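Local coordinates for protein pullulanase (Bacillus acidopullulyticus, PDB 2WAN) that hydrolyses alpha-1,6-glucosidic linkages in pullulan and the branch points of starch-type polysaccharides, as a debranching glycoside hydrolase, at residues 423-427 against 643-647; 632-636 against 673-677. All coordinates share one frame. Residues are numbered along the deposited sequence.

Contact 1. Residues 423-427 against 643-647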
ATOM      1  N   HIS A 423      -4.890  19.063 -20.125  1.00 15.60           N
ATOM      2  CA  HIS A 423      -5.277  17.719 -20.577  1.00 17.41           C
ATOM      3  C   HIS A 423      -4.545  16.588 -19.813  1.00 19.06           C
ATOM      4  O   HIS A 423      -3.316  16.595 -19.703  1.00 19.96           O
ATOM      5  CB  HIS A 423      -5.052  17.591 -22.088  1.00 17.82           C
ATOM      6  CG  HIS A 423      -5.575  16.312 -22.668  1.00 19.29           C
ATOM      7  ND1 HIS A 423      -4.766  15.375 -23.278  1.00 26.11           N
ATOM      8  CD2 HIS A 423      -6.832  15.810 -22.709  1.00 18.08           C
ATOM      9  CE1 HIS A 423      -5.507  14.352 -23.675  1.00 17.67           C
ATOM     10  NE2 HIS A 423      -6.762  14.589 -23.337  1.00 22.21           N
ATOM     11  N   GLU A 424      -5.322  15.626 -19.305  1.00 18.60           N
ATOM     12  CA  GLU A 424      -4.796  14.450 -18.598  1.00 19.34           C
ATOM     13  C   GLU A 424      -3.792  13.645 -19.420  1.00 19.36           C
ATOM     14  O   GLU A 424      -3.867  13.584 -20.662  1.00 18.33           O
ATOM     15  CB  GLU A 424      -5.939  13.541 -18.115  1.00 19.08           C
ATOM     16  CG  GLU A 424      -6.902  13.056 -19.209  1.00 24.08           C
ATOM     17  CD  GLU A 424      -8.057  14.029 -19.507  1.00 41.79           C
ATOM     18  OE1 GLU A 424      -8.010  15.222 -19.108  1.00 41.21           O
ATOM     19  OE2 GLU A 424      -9.025  13.589 -20.160  1.00 44.73           O
ATOM     20  N   GLN A 425      -2.858  13.029 -18.699  1.00 15.51           N
ATOM     21  CA  GLN A 425      -1.832  12.194 -19.290  1.00 17.09           C
ATOM     22  C   GLN A 425      -1.958  10.766 -18.746  1.00 18.13           C
ATOM     23  O   GLN A 425      -1.217  10.340 -17.849  1.00 19.50           O
ATOM     24  CB  GLN A 425      -0.448  12.790 -19.031  1.00 16.62           C
ATOM     25  CG  GLN A 425      -0.162  14.067 -19.800  1.00 15.76           C
ATOM     26  CD  GLN A 425      -0.240  13.891 -21.304  1.00 24.00           C
ATOM     27  OE1 GLN A 425      -0.866  14.695 -22.001  1.00 28.27           O
ATOM     28  NE2 GLN A 425       0.387  12.838 -21.810  1.00 24.03           N
ATOM     29  N   THR A 426      -2.945  10.057 -19.282  1.00 18.95           N
ATOM     30  CA  THR A 426      -3.288   8.702 -18.863  1.00 21.45           C
ATOM     31  C   THR A 426      -3.320   7.859 -20.130  1.00 22.82           C
ATOM     32  O   THR A 426      -4.207   8.039 -20.973  1.00 24.41           O
ATOM     33  CB  THR A 426      -4.673   8.665 -18.179  1.00 22.81           C
ATOM     34  OG1 THR A 426      -5.607   9.460 -18.935  1.00 20.63           O
ATOM     35  CG2 THR A 426      -4.595   9.257 -16.765  1.00 17.92           C
ATOM     36  N   PRO A 427      -2.343   6.952 -20.293  1.00 20.30           N
ATOM     37  CA  PRO A 427      -2.303   6.162 -21.523  1.00 15.86           C
ATOM     38  C   PRO A 427      -3.321   5.016 -21.523  1.00 14.51           C
ATOM     39  O   PRO A 427      -4.036   4.818 -20.536  1.00 15.14           O
ATOM     40  CB  PRO A 427      -0.884   5.605 -21.519  1.00 16.72           C
ATOM     41  CG  PRO A 427      -0.617   5.387 -20.078  1.00 15.52           C
ATOM     42  CD  PRO A 427      -1.228   6.601 -19.392  1.00 17.63           C
ATOM     43  N   ASN A 643     -11.831   7.843 -15.104  1.00 18.85           N
ATOM     44  CA  ASN A 643     -10.916   7.754 -16.232  1.00 16.90           C
ATOM     45  C   ASN A 643     -10.246   6.381 -16.222  1.00 17.93           C
ATOM     46  O   ASN A 643      -9.458   6.102 -15.326  1.00 14.84           O
ATOM     47  CB  ASN A 643      -9.872   8.874 -16.129  1.00 16.34           C
ATOM     48  CG  ASN A 643      -8.824   8.819 -17.233  1.00 16.78           C
ATOM     49  OD1 ASN A 643      -8.822   7.918 -18.069  1.00 19.69           O
ATOM     50  ND2 ASN A 643      -7.916   9.793 -17.228  1.00 20.04           N
ATOM     51  N   PRO A 644     -10.564   5.513 -17.213  1.00 16.51           N
ATOM     52  CA  PRO A 644     -10.016   4.148 -17.192  1.00 17.55           C
ATOM     53  C   PRO A 644      -8.501   4.096 -17.345  1.00 14.88           C
ATOM     54  O   PRO A 644      -7.910   3.059 -17.080  1.00 16.28           O
ATOM     55  CB  PRO A 644     -10.697   3.459 -18.392  1.00 19.90           C
ATOM     56  CG  PRO A 644     -11.212   4.551 -19.233  1.00 21.66           C
ATOM     57  CD  PRO A 644     -11.519   5.707 -18.323  1.00 19.35           C
ATOM     58  N   GLY A 645      -7.889   5.204 -17.777  1.00 12.81           N
ATOM     59  CA  GLY A 645      -6.435   5.264 -17.943  1.00  9.54           C
ATOM     60  C   GLY A 645      -5.648   5.580 -16.675  1.00 12.03           C
ATOM     61  O   GLY A 645      -4.415   5.533 -16.697  1.00 11.50           O
ATOM     62  N   ILE A 646      -6.334   5.894 -15.569  1.00  9.70           N
ATOM     63  CA  ILE A 646      -5.618   6.181 -14.316  1.00 11.63           C
ATOM     64  C   ILE A 646      -4.793   4.947 -13.899  1.00 11.51           C
ATOM     65  O   ILE A 646      -5.281   3.816 -13.955  1.00 13.22           O
ATOM     66  CB  ILE A 646      -6.587   6.667 -13.202  1.00  9.87           C
ATOM     67  CG1 ILE A 646      -7.076   8.083 -13.547  1.00 14.04           C
ATOM     68  CG2 ILE A 646      -5.890   6.676 -11.831  1.00 12.71           C
ATOM     69  CD1 ILE A 646      -8.180   8.657 -12.619  1.00 15.97           C
ATOM     70  N   VAL A 647      -3.540   5.171 -13.505  1.00  9.27           N
ATOM     71  CA  VAL A 647      -2.616   4.070 -13.170  1.00 10.55           C
ATOM     72  C   VAL A 647      -2.406   4.018 -11.667  1.00  9.85           C
ATOM     73  O   VAL A 647      -2.103   5.042 -11.042  1.00  9.83           O
ATOM     74  CB  VAL A 647      -1.260   4.237 -13.886  1.00 11.63           C
ATOM     75  CG1 VAL A 647      -0.292   3.091 -13.515  1.00 11.65           C
ATOM     76  CG2 VAL A 647      -1.467   4.300 -15.398  1.00 13.69           C
TER
HETATM   77  O   HOH W   1      -3.449   3.381 -18.304  1.00 12.51           O
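From the exposed start of 423-427, the first residue to meet the other segment is E424, and it does so lightly: its CG sits 3.9 Å from ND2 of N643. The CA-to-CB bond of Q425 points away, while its backbone N is held by D617. T426 is the residue most covered by the other segment. Its CB points at the turn, and its OG1 accepts a hydrogen bond from N643 ND2 at 2.9 Å, nearly straight at 164°. The same amide works on both sides, because N643 OD1 takes the backbone N of G645 at 2.9 Å. T426 also packs directly on the backbone, with its CB 3.5 Å from G645 O, and its CG2 lies 4.2 Å from CG1 of I646. Such closeness needs G645 bare: a CB there would clash with T426 CB and P427 O. The CA-to-CB bond of P427 points away, but its carbonyl turns in, so that P427 O lies 3.6 Å from G645 CA. One water closes this end, donating to P427 O at 2.7 Å and to G645 O at 2.9 Å. What receives the loop is thus an Asx turn overlapping a type I beta turn, both starting at N643, the latter closed by I646 N to N643 O at 3.1 Å; it is the alpha-to-beta connection leading into barrel strand 647-650 of the amylase-type TIM barrel.

Contact 2. Residues 632-636 against 673-677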
ATOM      1  N   MET A 632      -8.548  -1.675  -2.142  1.00 13.28           N
ATOM      2  CA  MET A 632      -7.879  -1.381  -3.419  1.00 14.75           C
ATOM      3  C   MET A 632      -8.791  -1.617  -4.627  1.00 14.44           C
ATOM      4  O   MET A 632      -8.723  -0.904  -5.620  1.00 14.54           O
ATOM      5  CB  MET A 632      -6.589  -2.192  -3.573  1.00 13.59           C
ATOM      6  CG  MET A 632      -5.459  -1.826  -2.603  1.00 13.03           C
ATOM      7  SD  MET A 632      -5.172  -0.047  -2.423  1.00 14.82           S
ATOM      8  CE  MET A 632      -5.029   0.507  -4.103  1.00 14.07           C
ATOM      9  N   ALA A 633      -9.628  -2.648  -4.540  1.00 14.25           N
ATOM     10  CA  ALA A 633     -10.610  -2.893  -5.579  1.00 12.62           C
ATOM     11  C   ALA A 633     -11.546  -1.690  -5.701  1.00 13.71           C
ATOM     12  O   ALA A 633     -11.882  -1.270  -6.805  1.00 14.70           O
ATOM     13  CB  ALA A 633     -11.394  -4.185  -5.273  1.00 15.24           C
ATOM     14  N   LYS A 634     -11.966  -1.131  -4.564  1.00 12.66           N
ATOM     15  CA  LYS A 634     -12.883   0.020  -4.597  1.00 14.88           C
ATOM     16  C   LYS A 634     -12.209   1.283  -5.120  1.00 13.71           C
ATOM     17  O   LYS A 634     -12.817   2.046  -5.882  1.00 14.94           O
ATOM     18  CB  LYS A 634     -13.507   0.290  -3.236  1.00 14.76           C
ATOM     19  CG  LYS A 634     -14.547  -0.723  -2.812  1.00 20.36           C
ATOM     20  CD  LYS A 634     -15.132  -0.325  -1.464  1.00 27.08           C
ATOM     21  CE  LYS A 634     -16.330  -1.181  -1.103  1.00 32.75           C
ATOM     22  NZ  LYS A 634     -16.831  -0.762   0.235  1.00 35.37           N
ATOM     23  N   ILE A 635     -10.968   1.518  -4.688  1.00 12.41           N
ATOM     24  CA  ILE A 635     -10.186   2.635  -5.213  1.00 14.08           C
ATOM     25  C   ILE A 635     -10.078   2.522  -6.732  1.00 12.28           C
ATOM     26  O   ILE A 635     -10.374   3.480  -7.465  1.00 13.81           O
ATOM     27  CB  ILE A 635      -8.782   2.706  -4.563  1.00 13.03           C
ATOM     28  CG1 ILE A 635      -8.903   3.170  -3.104  1.00 12.49           C
ATOM     29  CG2 ILE A 635      -7.823   3.627  -5.392  1.00 13.88           C
ATOM     30  CD1 ILE A 635      -7.612   3.044  -2.296  1.00 11.60           C
ATOM     31  N   SER A 636      -9.655   1.353  -7.210  1.00 12.54           N
ATOM     32  CA  SER A 636      -9.504   1.120  -8.648  1.00 12.17           C
ATOM     33  C   SER A 636     -10.828   1.337  -9.391  1.00 13.27           C
ATOM     34  O   SER A 636     -10.885   2.066 -10.384  1.00 12.71           O
ATOM     35  CB  SER A 636      -8.953  -0.297  -8.898  1.00 11.36           C
ATOM     36  OG  SER A 636      -8.858  -0.551 -10.289  1.00 14.43           O
ATOM     37  N   GLY A 673      -6.335  -9.091 -11.378  1.00 14.64           N
ATOM     38  CA  GLY A 673      -7.637  -8.674 -11.906  1.00 15.47           C
ATOM     39  C   GLY A 673      -8.211  -7.410 -11.284  1.00 16.13           C
ATOM     40  O   GLY A 673      -9.315  -7.001 -11.646  1.00 17.13           O
ATOM     41  N   LEU A 674      -7.471  -6.771 -10.372  1.00 16.05           N
ATOM     42  CA  LEU A 674      -8.020  -5.598  -9.656  1.00 14.35           C
ATOM     43  C   LEU A 674      -7.810  -4.265 -10.368  1.00 16.37           C
ATOM     44  O   LEU A 674      -8.397  -3.244  -9.970  1.00 16.24           O
ATOM     45  CB  LEU A 674      -7.465  -5.504  -8.237  1.00 14.67           C
ATOM     46  CG  LEU A 674      -7.797  -6.665  -7.298  1.00 16.05           C
ATOM     47  CD1 LEU A 674      -7.363  -6.302  -5.869  1.00 20.37           C
ATOM     48  CD2 LEU A 674      -9.285  -7.048  -7.371  1.00 18.10           C
ATOM     49  N   GLY A 675      -6.961  -4.255 -11.392  1.00 13.21           N
ATOM     50  CA  GLY A 675      -6.655  -3.001 -12.119  1.00 12.51           C
ATOM     51  C   GLY A 675      -5.584  -2.176 -11.413  1.00 14.23           C
ATOM     52  O   GLY A 675      -5.523  -0.949 -11.559  1.00 13.47           O
ATOM     53  N   ILE A 676      -4.734  -2.869 -10.659  1.00 13.92           N
ATOM     54  CA  ILE A 676      -3.626  -2.250  -9.925  1.00 12.44           C
ATOM     55  C   ILE A 676      -2.353  -3.090 -10.070  1.00 11.63           C
ATOM     56  O   ILE A 676      -2.414  -4.287 -10.353  1.00 13.21           O
ATOM     57  CB  ILE A 676      -3.947  -2.092  -8.408  1.00 12.76           C
ATOM     58  CG1 ILE A 676      -3.857  -3.449  -7.676  1.00 14.54           C
ATOM     59  CG2 ILE A 676      -5.298  -1.341  -8.173  1.00 13.68           C
ATOM     60  CD1 ILE A 676      -4.159  -3.402  -6.147  1.00 16.56           C
ATOM     61  N   GLY A 677      -1.209  -2.445  -9.883  1.00 10.62           N
ATOM     62  CA  GLY A 677       0.099  -3.106  -9.981  1.00 11.24           C
ATOM     63  C   GLY A 677       0.880  -3.160  -8.688  1.00 11.42           C
ATOM     64  O   GLY A 677       0.587  -2.430  -7.733  1.00 11.80           O
TER
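M632 lays its CB 3.7 Å from CD1 of I676, an apolar overlap between one face of helix 629-642 and the loop that runs into strand 677-679. One residue on, A633 makes the second apolar pair, its CB 4.1 Å from CD2 of L674, whose side chain reaches over the more open side of the contact. I676 lies deeper. Its CG2 comes to 3.9 Å from S636 CB, and L648 of the neighbouring barrel strand touches both residues. One helical turn beyond M632, S636 supplies the polar link: its OG donates a hydrogen bond to L674 O at 2.8 Å, although the position of that hydroxyl is somewhat less certain than the rest. G675 lets the loop come this near. Its phi and psi of 83° and 27° would jam a CB against the carbonyl of L674, and that CB would also strike S636 OG. Further along the helix, H640 gives G675 O a weak hydrogen bond. The chemistry is therefore mostly apolar, with a serine hydroxyl bonded to a backbone carbonyl of the loop, which implies that close apolar fit, with one hydrogen bond between the two segments and a weak one from H640, holds the loop to the helix.

In the fold
Both contacts belong to the parallel eight-stranded barrel of the catalytic domain, and both use the unit formed by helix 629-642 and strand 647-650. Along the chain the order is 423-427, 632-636, 643-647, 673-677, so the two contacts interlock in sequence. Contact 2 lies on the helix and contact 1 at the turn just past its end; their centres are 15 Å apart and their nearest atoms about 5 Å, without touching. Contact 1 brings the approach to the first strand, 435-438, against the entry to the fifth, while contact 2 sets the lead-in to the sixth, 677-679, on helix 629-642, the helix before the fifth strand. Together they bring the lead-ins to the first and sixth strands against one helix-strand unit.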